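Local coordinates for protein KLLA0E08119p (Kluyveromyces lactis, PDB 3VA7) that probably carboxylates urea with bicarbonate and ATP by way of a tethered biotin, the first step in breaking urea down to ammonia and carbon dioxide, at residues V60-D65 and R83-Y89; Y89-I95 and F113-N117; W921-I927 and E1103-H1109; K983-L989 and P1072-F1078. All blocks are in the same frame, centred on the assembly; numbering follows the deposited sequence.

Interaction 1 (V60-D65 and R83-Y89); sequences VYSDPD and RTAAETY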
# COMPACT_ATOMS: atom_id res chain seq x y z
N VAL A 60 -10.47 -23.04 -16.19
CA VAL A 60 -9.13 -23.58 -16.10
C VAL A 60 -8.14 -22.45 -15.80
O VAL A 60 -8.28 -21.36 -16.32
CB VAL A 60 -8.72 -24.32 -17.40
CG1 VAL A 60 -9.52 -25.66 -17.53
CG2 VAL A 60 -8.88 -23.41 -18.65
N TYR A 61 -7.13 -22.69 -14.98
CA TYR A 61 -6.21 -21.63 -14.66
C TYR A 61 -4.78 -22.09 -14.51
O TYR A 61 -4.50 -23.19 -14.04
CB TYR A 61 -6.64 -20.95 -13.37
CG TYR A 61 -6.86 -21.89 -12.22
CD1 TYR A 61 -5.89 -22.02 -11.21
CD2 TYR A 61 -8.03 -22.66 -12.12
CE1 TYR A 61 -6.08 -22.86 -10.15
CE2 TYR A 61 -8.21 -23.52 -11.05
CZ TYR A 61 -7.22 -23.61 -10.08
OH TYR A 61 -7.37 -24.46 -9.01
N SER A 62 -3.86 -21.21 -14.90
CA SER A 62 -2.46 -21.33 -14.56
C SER A 62 -2.26 -21.03 -13.09
O SER A 62 -3.23 -20.74 -12.36
CB SER A 62 -1.71 -20.28 -15.32
OG SER A 62 -2.15 -19.01 -14.92
N ASP A 63 -1.01 -21.01 -12.64
CA ASP A 63 -0.76 -20.68 -11.25
C ASP A 63 -0.89 -19.20 -10.89
O ASP A 63 -1.52 -18.89 -9.86
CB ASP A 63 0.51 -21.35 -10.71
CG ASP A 63 0.34 -22.89 -10.56
OD1 ASP A 63 -0.77 -23.44 -10.83
OD2 ASP A 63 1.33 -23.55 -10.22
N PRO A 64 -0.36 -18.29 -11.72
CA PRO A 64 -0.65 -16.88 -11.38
C PRO A 64 -2.17 -16.53 -11.42
O PRO A 64 -2.61 -15.57 -10.74
CB PRO A 64 0.12 -16.07 -12.44
CG PRO A 64 1.02 -17.09 -13.17
CD PRO A 64 0.50 -18.45 -12.91
N ASP A 65 -2.97 -17.30 -12.18
CA ASP A 65 -4.42 -17.02 -12.25
C ASP A 65 -5.26 -17.69 -11.20
O ASP A 65 -6.48 -17.54 -11.21
CB ASP A 65 -5.00 -17.35 -13.63
CG ASP A 65 -4.53 -16.38 -14.68
OD1 ASP A 65 -4.31 -15.20 -14.34
OD2 ASP A 65 -4.38 -16.79 -15.84
N ARG A 83 3.12 -21.83 -14.99
CA ARG A 83 3.08 -20.38 -15.08
C ARG A 83 2.87 -19.91 -16.53
O ARG A 83 2.01 -19.10 -16.79
CB ARG A 83 4.36 -19.77 -14.44
CG ARG A 83 4.22 -18.37 -13.77
CD ARG A 83 4.71 -18.34 -12.26
NE ARG A 83 3.78 -18.89 -11.23
CZ ARG A 83 3.24 -18.20 -10.20
NH1 ARG A 83 3.50 -16.90 -10.04
NH2 ARG A 83 2.41 -18.79 -9.33
N THR A 84 3.63 -20.44 -17.48
CA THR A 84 3.64 -19.83 -18.80
C THR A 84 2.41 -20.19 -19.63
O THR A 84 1.76 -21.21 -19.40
CB THR A 84 4.88 -20.24 -19.60
OG1 THR A 84 4.91 -21.67 -19.71
CG2 THR A 84 6.17 -19.72 -18.93
N ALA A 85 2.13 -19.35 -20.63
CA ALA A 85 1.14 -19.69 -21.63
C ALA A 85 1.34 -21.12 -22.17
O ALA A 85 0.38 -21.86 -22.34
CB ALA A 85 1.18 -18.66 -22.79
N ALA A 86 2.58 -21.51 -22.45
CA ALA A 86 2.84 -22.83 -23.05
C ALA A 86 2.62 -23.98 -22.07
O ALA A 86 2.12 -25.04 -22.43
CB ALA A 86 4.22 -22.86 -23.64
N GLU A 87 2.98 -23.72 -20.81
CA GLU A 87 2.87 -24.70 -19.71
C GLU A 87 1.42 -25.08 -19.36
O GLU A 87 1.17 -26.14 -18.78
CB GLU A 87 3.51 -24.08 -18.47
CG GLU A 87 4.56 -24.92 -17.78
CD GLU A 87 5.81 -24.10 -17.47
OE1 GLU A 87 5.69 -22.94 -16.99
OE2 GLU A 87 6.92 -24.63 -17.75
N THR A 88 0.49 -24.18 -19.69
CA THR A 88 -0.90 -24.24 -19.22
C THR A 88 -2.00 -24.05 -20.29
O THR A 88 -2.48 -25.02 -20.89
CB THR A 88 -1.12 -23.25 -18.04
OG1 THR A 88 -0.59 -21.97 -18.39
CG2 THR A 88 -0.46 -23.76 -16.72
N TYR A 89 -2.40 -22.81 -20.56
CA TYR A 89 -3.51 -22.57 -21.50
C TYR A 89 -3.36 -23.23 -22.89
O TYR A 89 -4.36 -23.64 -23.49
CB TYR A 89 -3.84 -21.08 -21.58
CG TYR A 89 -4.27 -20.53 -20.22
CD1 TYR A 89 -3.41 -19.74 -19.45
CD2 TYR A 89 -5.51 -20.88 -19.67
CE1 TYR A 89 -3.79 -19.29 -18.19
CE2 TYR A 89 -5.90 -20.42 -18.42
CZ TYR A 89 -5.04 -19.62 -17.69
OH TYR A 89 -5.45 -19.18 -16.46
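The hydrogen bonds between 60-65 and 83-89 gather on the phenol of Tyr-89, which reaches Ser-62 and Asp-65 just past the end of strand 56-61. The Ser-62 backbone N donates to Tyr-89 OH (3.0 Å, 158° at the hydrogen), and Tyr-89 OH in turn donates to Asp-65 OD2 at 2.7 Å. That oxygen is met on its anti lone pair, with the carboxylate turned 49° from the ring, and it also forms a salt bridge with Arg-39. The Ser-62 hydroxyl has a different partner, Tyr-409 OH.

Other contacts are made by the ring itself. With CG opposite its own carbonyl carbon (chi1 -61°), Tyr-89 lays its ring along the strand end, and Val-60 O lies in the ring plane, 3.3 Å from Tyr-89 CE2. Thr-88 adds to the packing, its CG2 3.8 Å from Ser-62 CA.

The remaining packing belongs to Arg-83, whose bent chain crosses Pro-64, CG to CG 3.5 Å. Pro-64 CD covers one face of the guanidinium toward its rim. Asp-63 offers mainly its CB, 3.5 Å from Arg-83 NH2.

This joins the turn after an inner strand of the biotin carboxylase N-terminal domain's parallel sheet to the loop leading into helix 92-101. A phenylalanine in place of Tyr-89 would probably leave the Ser-62 N-H and one lone pair of Asp-65 without their mate. One hydroxyl, both accepting and donating, thus fixes the turn, while Arg-83, at the exposed side, contributes packing on Pro-64 without a salt bridge to Asp-63.

Interaction 2 (Y89-I95 and F113-N117); sequences YLDIDKI and FLSEN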
# COMPACT_ATOMS: atom_id res chain seq x y z
N TYR A 89 -2.40 -22.81 -20.56
CA TYR A 89 -3.51 -22.57 -21.50
C TYR A 89 -3.36 -23.23 -22.89
O TYR A 89 -4.36 -23.64 -23.49
CB TYR A 89 -3.84 -21.08 -21.58
CG TYR A 89 -4.27 -20.53 -20.22
CD1 TYR A 89 -3.41 -19.74 -19.45
CD2 TYR A 89 -5.51 -20.88 -19.67
CE1 TYR A 89 -3.79 -19.29 -18.19
CE2 TYR A 89 -5.90 -20.42 -18.42
CZ TYR A 89 -5.04 -19.62 -17.69
OH TYR A 89 -5.45 -19.18 -16.46
N LEU A 90 -2.10 -23.36 -23.35
CA LEU A 90 -1.76 -23.88 -24.68
C LEU A 90 -1.58 -25.39 -24.77
O LEU A 90 -1.44 -25.94 -25.86
CB LEU A 90 -0.48 -23.22 -25.19
CG LEU A 90 -0.59 -21.75 -25.53
CD1 LEU A 90 0.78 -21.11 -25.58
CD2 LEU A 90 -1.39 -21.58 -26.83
N ASP A 91 -1.58 -26.06 -23.62
CA ASP A 91 -1.27 -27.49 -23.54
C ASP A 91 -2.55 -28.23 -23.74
O ASP A 91 -3.35 -28.38 -22.81
CB ASP A 91 -0.62 -27.85 -22.17
CG ASP A 91 -0.07 -29.30 -22.11
OD1 ASP A 91 1.16 -29.47 -22.13
OD2 ASP A 91 -0.87 -30.27 -22.03
N ILE A 92 -2.75 -28.67 -24.98
CA ILE A 92 -3.98 -29.36 -25.37
C ILE A 92 -4.28 -30.53 -24.44
O ILE A 92 -5.45 -30.82 -24.14
CB ILE A 92 -3.89 -29.85 -26.83
CG1 ILE A 92 -3.70 -28.65 -27.78
CG2 ILE A 92 -5.08 -30.74 -27.18
CD1 ILE A 92 -3.55 -29.00 -29.28
N ASP A 93 -3.23 -31.19 -23.97
CA ASP A 93 -3.44 -32.45 -23.27
C ASP A 93 -4.15 -32.21 -21.96
O ASP A 93 -5.17 -32.87 -21.65
CB ASP A 93 -2.13 -33.28 -23.14
CG ASP A 93 -2.05 -34.38 -24.23
OD1 ASP A 93 -2.68 -34.20 -25.32
OD2 ASP A 93 -1.41 -35.43 -23.98
N LYS A 94 -3.61 -31.22 -21.25
CA LYS A 94 -4.15 -30.73 -20.00
C LYS A 94 -5.60 -30.28 -20.15
O LYS A 94 -6.48 -30.76 -19.40
CB LYS A 94 -3.26 -29.60 -19.48
CG LYS A 94 -1.92 -30.06 -18.86
CD LYS A 94 -1.03 -28.88 -18.53
CE LYS A 94 -0.14 -29.20 -17.31
NZ LYS A 94 0.66 -28.06 -16.80
N ILE A 95 -5.87 -29.42 -21.16
CA ILE A 95 -7.23 -28.87 -21.44
C ILE A 95 -8.25 -29.98 -21.61
O ILE A 95 -9.30 -30.00 -20.96
CB ILE A 95 -7.29 -27.89 -22.69
CG1 ILE A 95 -6.51 -26.58 -22.47
CG2 ILE A 95 -8.73 -27.58 -23.11
CD1 ILE A 95 -6.49 -26.01 -21.02
N PHE A 113 -4.83 -18.12 -27.62
CA PHE A 113 -4.67 -19.52 -27.16
C PHE A 113 -5.09 -20.56 -28.19
O PHE A 113 -4.73 -20.44 -29.35
CB PHE A 113 -5.30 -19.76 -25.77
CG PHE A 113 -4.75 -18.82 -24.70
CD1 PHE A 113 -3.41 -18.88 -24.31
CD2 PHE A 113 -5.58 -17.85 -24.10
CE1 PHE A 113 -2.89 -18.00 -23.32
CE2 PHE A 113 -5.06 -16.96 -23.10
CZ PHE A 113 -3.72 -17.04 -22.72
N LEU A 114 -5.84 -21.56 -27.78
CA LEU A 114 -6.11 -22.66 -28.68
C LEU A 114 -7.23 -22.32 -29.68
O LEU A 114 -7.76 -23.17 -30.40
CB LEU A 114 -6.39 -23.93 -27.88
CG LEU A 114 -5.20 -24.36 -26.99
CD1 LEU A 114 -5.52 -25.62 -26.21
CD2 LEU A 114 -3.86 -24.53 -27.79
N SER A 115 -7.57 -21.04 -29.73
CA SER A 115 -8.76 -20.57 -30.40
C SER A 115 -8.79 -20.91 -31.90
O SER A 115 -9.73 -21.52 -32.36
CB SER A 115 -8.81 -19.07 -30.22
OG SER A 115 -10.09 -18.67 -30.56
N GLU A 116 -7.75 -20.52 -32.63
CA GLU A 116 -7.57 -20.81 -34.04
C GLU A 116 -6.55 -21.91 -34.32
O GLU A 116 -5.87 -21.88 -35.34
CB GLU A 116 -7.04 -19.57 -34.69
CG GLU A 116 -8.06 -18.50 -34.72
CD GLU A 116 -7.53 -17.31 -35.39
OE1 GLU A 116 -6.61 -16.70 -34.76
OE2 GLU A 116 -7.99 -17.00 -36.51
N ASN A 117 -6.46 -22.87 -33.41
CA ASN A 117 -5.59 -24.02 -33.50
C ASN A 117 -6.37 -25.27 -33.91
O ASN A 117 -7.16 -25.81 -33.14
CB ASN A 117 -4.91 -24.21 -32.15
CG ASN A 117 -4.01 -25.41 -32.09
OD1 ASN A 117 -4.31 -26.52 -32.59
ND2 ASN A 117 -2.91 -25.22 -31.43
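Leu-114 is the side chain that 113-117 pushes into the start of helix 92-101, against Leu-90, Ile-92 and Ile-95. From CB the chain runs with CG opposite the residue's own carbonyl carbon (chi1 -61°), which carries CG to 3.7 Å from Tyr-89 O and close to Leu-90 CA. There the branch divides. Leu-114 CD1 continues past the same carbonyl into the isoleucines, meeting Ile-92 CG1 at 3.9 Å and Ile-95 CG1 at 4.0 Å. The other methyl, CD2, turns to Leu-90: it rests 3.4 Å from Leu-90 O and 4.0 Å from Leu-90 CD2.

Both segments lead into helices of the biotin carboxylase N-terminal domain, and each helix has an N-cap side chain. Asp-91 OD2 accepts from Lys-94 N at 3.0 Å through its anti lone pair, and Asn-117 OD1 takes the N-H of Phe-120. Phe-120, on helix 118-125, also touches Leu-114, Ile-92 and Ile-95, so the leucine is wedged between the two helix starts.

One residue earlier, Phe-113 packs on the root of Tyr-89 more than on its ring. Tyr-89 CB sits over one face of the phenylalanine, a CH-pi contact 3.8 Å from the ring centroid, while the two ring planes are tilted 42° to each other. Leu-90 CG comes to the edge of the same phenylalanine ring.

Interaction 3 (W921-I927 and E1103-H1109); sequences WNVKSKI and EESIFDH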
# COMPACT_ATOMS: atom_id res chain seq x y z
N TRP A 921 -20.51 -5.72 34.28
CA TRP A 921 -20.64 -5.16 32.92
C TRP A 921 -20.49 -6.19 31.78
O TRP A 921 -19.92 -7.27 31.99
CB TRP A 921 -19.65 -4.02 32.74
CG TRP A 921 -18.20 -4.36 33.04
CD1 TRP A 921 -17.53 -4.22 34.24
CD2 TRP A 921 -17.21 -4.83 32.10
NE1 TRP A 921 -16.22 -4.60 34.11
CE2 TRP A 921 -15.99 -4.98 32.81
CE3 TRP A 921 -17.25 -5.17 30.74
CZ2 TRP A 921 -14.83 -5.45 32.21
CZ3 TRP A 921 -16.08 -5.64 30.13
CH2 TRP A 921 -14.88 -5.76 30.87
N ASN A 922 -21.01 -5.88 30.60
CA ASN A 922 -20.70 -6.66 29.42
C ASN A 922 -20.40 -5.81 28.18
O ASN A 922 -20.67 -4.64 28.18
CB ASN A 922 -21.78 -7.69 29.12
CG ASN A 922 -23.16 -7.08 29.02
OD1 ASN A 922 -23.87 -7.03 30.02
ND2 ASN A 922 -23.55 -6.61 27.83
N VAL A 923 -19.78 -6.40 27.16
CA VAL A 923 -19.40 -5.70 25.92
C VAL A 923 -19.51 -6.65 24.75
O VAL A 923 -19.33 -7.84 24.91
CB VAL A 923 -17.92 -5.19 25.94
CG1 VAL A 923 -17.78 -3.94 26.61
CG2 VAL A 923 -17.00 -6.20 26.59
N LYS A 924 -19.80 -6.14 23.58
CA LYS A 924 -19.74 -6.93 22.37
C LYS A 924 -18.27 -7.32 22.23
O LYS A 924 -17.36 -6.51 22.47
CB LYS A 924 -20.19 -6.09 21.16
CG LYS A 924 -21.68 -5.62 21.16
CD LYS A 924 -22.52 -6.20 19.96
CE LYS A 924 -22.51 -5.26 18.69
NZ LYS A 924 -22.93 -5.96 17.40
N SER A 925 -18.03 -8.58 21.89
CA SER A 925 -16.67 -9.06 21.71
C SER A 925 -16.57 -10.03 20.54
O SER A 925 -17.19 -11.10 20.59
CB SER A 925 -16.21 -9.76 22.98
OG SER A 925 -14.86 -10.15 22.86
N LYS A 926 -15.82 -9.66 19.51
CA LYS A 926 -15.49 -10.59 18.40
C LYS A 926 -14.33 -11.56 18.74
O LYS A 926 -13.29 -11.14 19.26
CB LYS A 926 -15.20 -9.87 17.06
CG LYS A 926 -16.39 -9.09 16.49
CD LYS A 926 -16.16 -8.58 15.06
CE LYS A 926 -17.02 -7.32 14.76
NZ LYS A 926 -16.38 -5.99 15.26
N ILE A 927 -14.55 -12.85 18.49
CA ILE A 927 -13.58 -13.94 18.79
C ILE A 927 -12.93 -14.40 17.50
O ILE A 927 -13.59 -14.95 16.63
CB ILE A 927 -14.26 -15.21 19.45
CG1 ILE A 927 -15.04 -14.82 20.70
CG2 ILE A 927 -13.23 -16.27 19.80
CD1 ILE A 927 -16.10 -15.82 21.02
N GLU A 1103 -16.32 -15.06 15.12
CA GLU A 1103 -17.68 -15.11 15.66
C GLU A 1103 -18.02 -13.89 16.50
O GLU A 1103 -17.31 -13.57 17.44
CB GLU A 1103 -17.88 -16.37 16.53
CG GLU A 1103 -17.82 -17.67 15.71
CD GLU A 1103 -18.86 -17.69 14.56
OE1 GLU A 1103 -20.00 -17.19 14.78
OE2 GLU A 1103 -18.56 -18.22 13.46
N GLU A 1104 -19.14 -13.25 16.20
CA GLU A 1104 -19.64 -12.19 17.09
C GLU A 1104 -20.11 -12.80 18.40
O GLU A 1104 -20.94 -13.69 18.40
CB GLU A 1104 -20.82 -11.48 16.47
CG GLU A 1104 -20.63 -9.97 16.41
CD GLU A 1104 -21.33 -9.39 15.16
OE1 GLU A 1104 -22.47 -9.86 14.85
OE2 GLU A 1104 -20.75 -8.49 14.49
N SER A 1105 -19.59 -12.33 19.52
CA SER A 1105 -20.28 -12.65 20.74
C SER A 1105 -20.22 -11.52 21.80
O SER A 1105 -20.12 -10.36 21.42
CB SER A 1105 -19.90 -14.03 21.25
OG SER A 1105 -18.64 -13.99 21.87
N ILE A 1106 -20.34 -11.88 23.08
CA ILE A 1106 -20.48 -10.94 24.18
C ILE A 1106 -19.53 -11.38 25.33
O ILE A 1106 -19.64 -12.49 25.81
CB ILE A 1106 -21.99 -10.90 24.75
CG1 ILE A 1106 -23.04 -10.36 23.77
CG2 ILE A 1106 -22.08 -10.05 26.02
CD1 ILE A 1106 -23.71 -11.45 22.86
N PHE A 1107 -18.63 -10.53 25.79
CA PHE A 1107 -17.88 -10.83 27.00
C PHE A 1107 -18.56 -10.29 28.26
O PHE A 1107 -18.85 -9.08 28.39
CB PHE A 1107 -16.50 -10.22 26.90
CG PHE A 1107 -15.69 -10.40 28.12
CD1 PHE A 1107 -14.91 -11.55 28.29
CD2 PHE A 1107 -15.68 -9.40 29.12
CE1 PHE A 1107 -14.11 -11.71 29.44
CE2 PHE A 1107 -14.88 -9.54 30.29
CZ PHE A 1107 -14.09 -10.71 30.44
N ASP A 1108 -18.76 -11.17 29.22
CA ASP A 1108 -19.58 -10.84 30.36
C ASP A 1108 -18.75 -10.78 31.60
O ASP A 1108 -18.23 -11.78 32.05
CB ASP A 1108 -20.66 -11.91 30.48
CG ASP A 1108 -21.73 -11.55 31.49
OD1 ASP A 1108 -21.39 -11.15 32.63
OD2 ASP A 1108 -22.93 -11.66 31.12
N HIS A 1109 -18.60 -9.64 32.22
CA HIS A 1109 -17.64 -9.63 33.32
C HIS A 1109 -18.15 -10.44 34.51
O HIS A 1109 -17.37 -10.91 35.34
CB HIS A 1109 -17.28 -8.22 33.74
CG HIS A 1109 -16.04 -8.13 34.56
ND1 HIS A 1109 -14.81 -8.55 34.08
CD2 HIS A 1109 -15.81 -7.66 35.81
CE1 HIS A 1109 -13.88 -8.34 35.00
NE2 HIS A 1109 -14.46 -7.79 36.06
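Val-923 and Phe-1107 form a hydrogen-bonded antiparallel pair, one of three between strands 922-934 and 1101-1108. Phe-1107 N reaches Val-923 O at 2.9 Å, and Val-923 N returns a bond to Phe-1107 O. Ser-925 and Ser-1105 repeat the exchange: Ser-925 N meets Ser-1105 O at 2.8 Å and almost straight (176°), while Ser-925 O takes Ser-1105 N and, weakly, Ser-1105 OG. Ile-927 and Glu-1103 satisfy each other in the same two-way fashion. At the opposite end, His-1109 N closes the series on Trp-921 O at 2.7 Å.

Several polar side-chain atoms find their partners beyond the two segments. Ser-925 OG bonds to Phe-1073 O, Trp-921 NE1 to Asn-860 OD1, and Asp-1108 OD1 caps the next helix at Glu-1111 N. Lys-924 NZ stands 4.4 Å from Glu-1104 OE2, opposite charges beyond salt-bridge range on the exposed face they share with Asn-922 and Ile-1106.

Trp-921, Phe-1107 and His-1109 make an aromatic cluster. The imidazole lies in an offset stack on the five-membered ring of the indole, planes 9° apart and centroids 4.4 Å apart. Phe-1107 comes obliquely to the benzo end, its CE2 3.8 Å from Trp-921 CH2.

Helix 859-875 covers this cluster through Leu-859 and Tyr-863, and helix 1109-1117 begins where the pairing ends. Strand 922-934 pairs antiparallel with 1101-1108 and parallel with 1075-1081, in the mixed sheet of the carboxyltransferase region.

Interaction 4 (K983-L989 and P1072-F1078); sequences KFMVLGL and PFDQVEF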
# COMPACT_ATOMS: atom_id res chain seq x y z
N LYS A 983 -6.59 -17.15 25.98
CA LYS A 983 -7.62 -16.34 25.35
C LYS A 983 -7.17 -14.89 25.52
O LYS A 983 -7.14 -14.35 26.65
CB LYS A 983 -8.95 -16.63 25.96
CG LYS A 983 -9.74 -17.73 25.29
CD LYS A 983 -10.95 -18.01 26.16
CE LYS A 983 -11.55 -19.36 25.90
NZ LYS A 983 -12.40 -19.68 27.08
N PHE A 984 -6.69 -14.32 24.41
CA PHE A 984 -6.07 -13.02 24.43
C PHE A 984 -7.12 -11.94 24.17
O PHE A 984 -7.67 -11.87 23.06
CB PHE A 984 -5.02 -12.95 23.35
CG PHE A 984 -3.85 -13.82 23.58
CD1 PHE A 984 -3.67 -14.96 22.84
CD2 PHE A 984 -2.89 -13.49 24.54
CE1 PHE A 984 -2.53 -15.77 23.04
CE2 PHE A 984 -1.76 -14.28 24.75
CZ PHE A 984 -1.59 -15.43 23.99
N MET A 985 -7.42 -11.14 25.20
CA MET A 985 -8.31 -10.00 25.05
C MET A 985 -7.55 -8.76 24.55
O MET A 985 -6.60 -8.28 25.24
CB MET A 985 -9.03 -9.68 26.35
CG MET A 985 -9.96 -8.45 26.17
SD MET A 985 -11.24 -8.27 27.42
CE MET A 985 -12.49 -9.38 26.81
N VAL A 986 -7.93 -8.26 23.37
CA VAL A 986 -7.37 -7.00 22.86
C VAL A 986 -7.70 -5.84 23.82
O VAL A 986 -8.87 -5.59 24.14
CB VAL A 986 -7.95 -6.68 21.51
CG1 VAL A 986 -7.29 -5.49 20.93
CG2 VAL A 986 -7.83 -7.88 20.65
N LEU A 987 -6.67 -5.15 24.31
CA LEU A 987 -6.92 -4.01 25.19
C LEU A 987 -6.85 -2.64 24.50
O LEU A 987 -7.46 -1.68 24.99
CB LEU A 987 -5.97 -4.04 26.37
CG LEU A 987 -6.04 -5.31 27.22
CD1 LEU A 987 -4.97 -5.30 28.33
CD2 LEU A 987 -7.46 -5.53 27.76
N GLY A 988 -6.11 -2.56 23.38
CA GLY A 988 -5.89 -1.34 22.57
C GLY A 988 -5.33 -1.69 21.17
O GLY A 988 -4.92 -2.82 20.93
N LEU A 989 -5.34 -0.74 20.23
CA LEU A 989 -4.81 -0.98 18.88
C LEU A 989 -3.60 -0.13 18.56
O LEU A 989 -3.36 0.92 19.15
CB LEU A 989 -5.88 -0.74 17.83
CG LEU A 989 -7.23 -1.44 18.00
CD1 LEU A 989 -8.11 -1.10 16.84
CD2 LEU A 989 -7.13 -2.94 18.13
N PRO A 1072 -10.82 -3.21 20.61
CA PRO A 1072 -10.66 -3.51 22.05
C PRO A 1072 -11.82 -4.32 22.59
O PRO A 1072 -13.01 -4.10 22.18
CB PRO A 1072 -10.62 -2.13 22.70
CG PRO A 1072 -10.06 -1.23 21.57
CD PRO A 1072 -10.63 -1.78 20.31
N PHE A 1073 -11.48 -5.27 23.47
CA PHE A 1073 -12.43 -6.27 24.03
C PHE A 1073 -12.67 -7.51 23.18
O PHE A 1073 -13.22 -8.47 23.69
CB PHE A 1073 -13.78 -5.65 24.43
CG PHE A 1073 -13.66 -4.58 25.44
CD1 PHE A 1073 -14.07 -3.28 25.15
CD2 PHE A 1073 -13.11 -4.83 26.69
CE1 PHE A 1073 -13.94 -2.29 26.10
CE2 PHE A 1073 -12.97 -3.82 27.65
CZ PHE A 1073 -13.36 -2.57 27.36
N ASP A 1074 -12.28 -7.50 21.90
CA ASP A 1074 -12.15 -8.72 21.12
C ASP A 1074 -11.17 -9.73 21.73
O ASP A 1074 -10.27 -9.41 22.56
CB ASP A 1074 -11.66 -8.43 19.71
CG ASP A 1074 -12.75 -7.81 18.80
OD1 ASP A 1074 -13.92 -7.73 19.25
OD2 ASP A 1074 -12.41 -7.40 17.65
N GLN A 1075 -11.31 -10.95 21.24
CA GLN A 1075 -10.47 -12.06 21.67
C GLN A 1075 -9.78 -12.74 20.52
O GLN A 1075 -10.39 -13.07 19.47
CB GLN A 1075 -11.30 -13.09 22.43
CG GLN A 1075 -11.54 -12.74 23.88
CD GLN A 1075 -12.73 -13.44 24.48
OE1 GLN A 1075 -12.75 -14.69 24.60
NE2 GLN A 1075 -13.73 -12.66 24.88
N VAL A 1076 -8.50 -12.98 20.72
CA VAL A 1076 -7.70 -13.69 19.74
C VAL A 1076 -7.30 -14.96 20.37
O VAL A 1076 -6.76 -14.96 21.48
CB VAL A 1076 -6.44 -12.89 19.33
CG1 VAL A 1076 -5.45 -13.76 18.48
CG2 VAL A 1076 -6.87 -11.65 18.53
N GLU A 1077 -7.56 -16.05 19.66
CA GLU A 1077 -7.04 -17.42 20.05
C GLU A 1077 -6.11 -17.97 18.98
O GLU A 1077 -6.37 -17.81 17.79
CB GLU A 1077 -8.16 -18.42 20.33
CG GLU A 1077 -8.93 -18.17 21.63
CD GLU A 1077 -9.96 -19.29 21.96
OE1 GLU A 1077 -11.15 -18.99 22.23
OE2 GLU A 1077 -9.56 -20.49 21.97
N PHE A 1078 -5.02 -18.60 19.37
CA PHE A 1078 -4.16 -19.21 18.35
C PHE A 1078 -4.37 -20.73 18.15
O PHE A 1078 -4.65 -21.46 19.11
CB PHE A 1078 -2.72 -18.91 18.67
CG PHE A 1078 -2.34 -17.48 18.47
CD1 PHE A 1078 -1.71 -16.78 19.50
CD2 PHE A 1078 -2.58 -16.86 17.25
CE1 PHE A 1078 -1.37 -15.45 19.33
CE2 PHE A 1078 -2.23 -15.56 17.05
CZ PHE A 1078 -1.61 -14.81 18.08
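Phe-984 and Phe-1078 meet on one side of the paired strands, Phe-984 CE1 3.8 Å from Phe-1078 CD1, the rings tilted 58° to each other. Val-1076 packs beside them, CB to Phe-984 CB, and Met-1032 of strand 1031-1034 touches both rings.

Met-985 works on the opposite side. With CG opposite its backbone N (chi1 179°), the chain runs toward Phe-1073 and brings SD to the edge of that ring, 4.0 Å from Phe-1073 CD2, a Met-aromatic contact. A bend at the last torsion sets CE by Phe-1073 O and 4.0 Å from Gln-1075 NE2. Replacing Met-985 by an alanine is likely to open a gap at the Phe-1073 edge and cost the sulfur-ring contact. Farther along, Leu-989 CG packs on Pro-1072 CD.

Around this apolar middle the backbones are joined by four hydrogen bonds. Phe-984 and Val-1076 exchange two, the Val-1076 N to Phe-984 O bond being 2.7 Å. Beyond them Val-986 N donates to Asp-1074 O and Val-986 O receives Phe-1073 N, each also 2.7 Å.

At the polar edge Lys-983 and Glu-1077 run side by side, Lys-983 CG 3.6 Å from Glu-1077 OE1, with their charged ends short of a salt bridge. Asp-1074 turns elsewhere, to the backbone N of Lys-926 and of Thr-1071.

A few residues on in the chain, Asp-991 and Val-992 line the urea pocket. Strand 984-989 thus enters the sheet in a buried, largely apolar setting, with backbone bonds to 1072-1078 on one side and to strand 997-1001 on the other.

In the fold
Interactions 1 and 2 follow one another in the biotin carboxylase part and share Tyr-89, whose hydroxyl serves the first and whose CB serves the second. Both are partly buried loop contacts, with hydrogen bonds and packing in interaction 1 and apolar contacts in interaction 2. Interactions 3 and 4 belong to the carboxyltransferase part, centres at least 41 Å from the first pair, and are built on strand pairing. They join the same mixed sheet, 4 nested within the chain loop that 3 closes, and Ser-925 and Lys-926 bond to Phe-1073 and Asp-1074 between them. Interaction 4 is the buried one, with hydrophobic packing; one face of interaction 3, with Lys-924, Glu-1104 and Ile-1106, is at the surface.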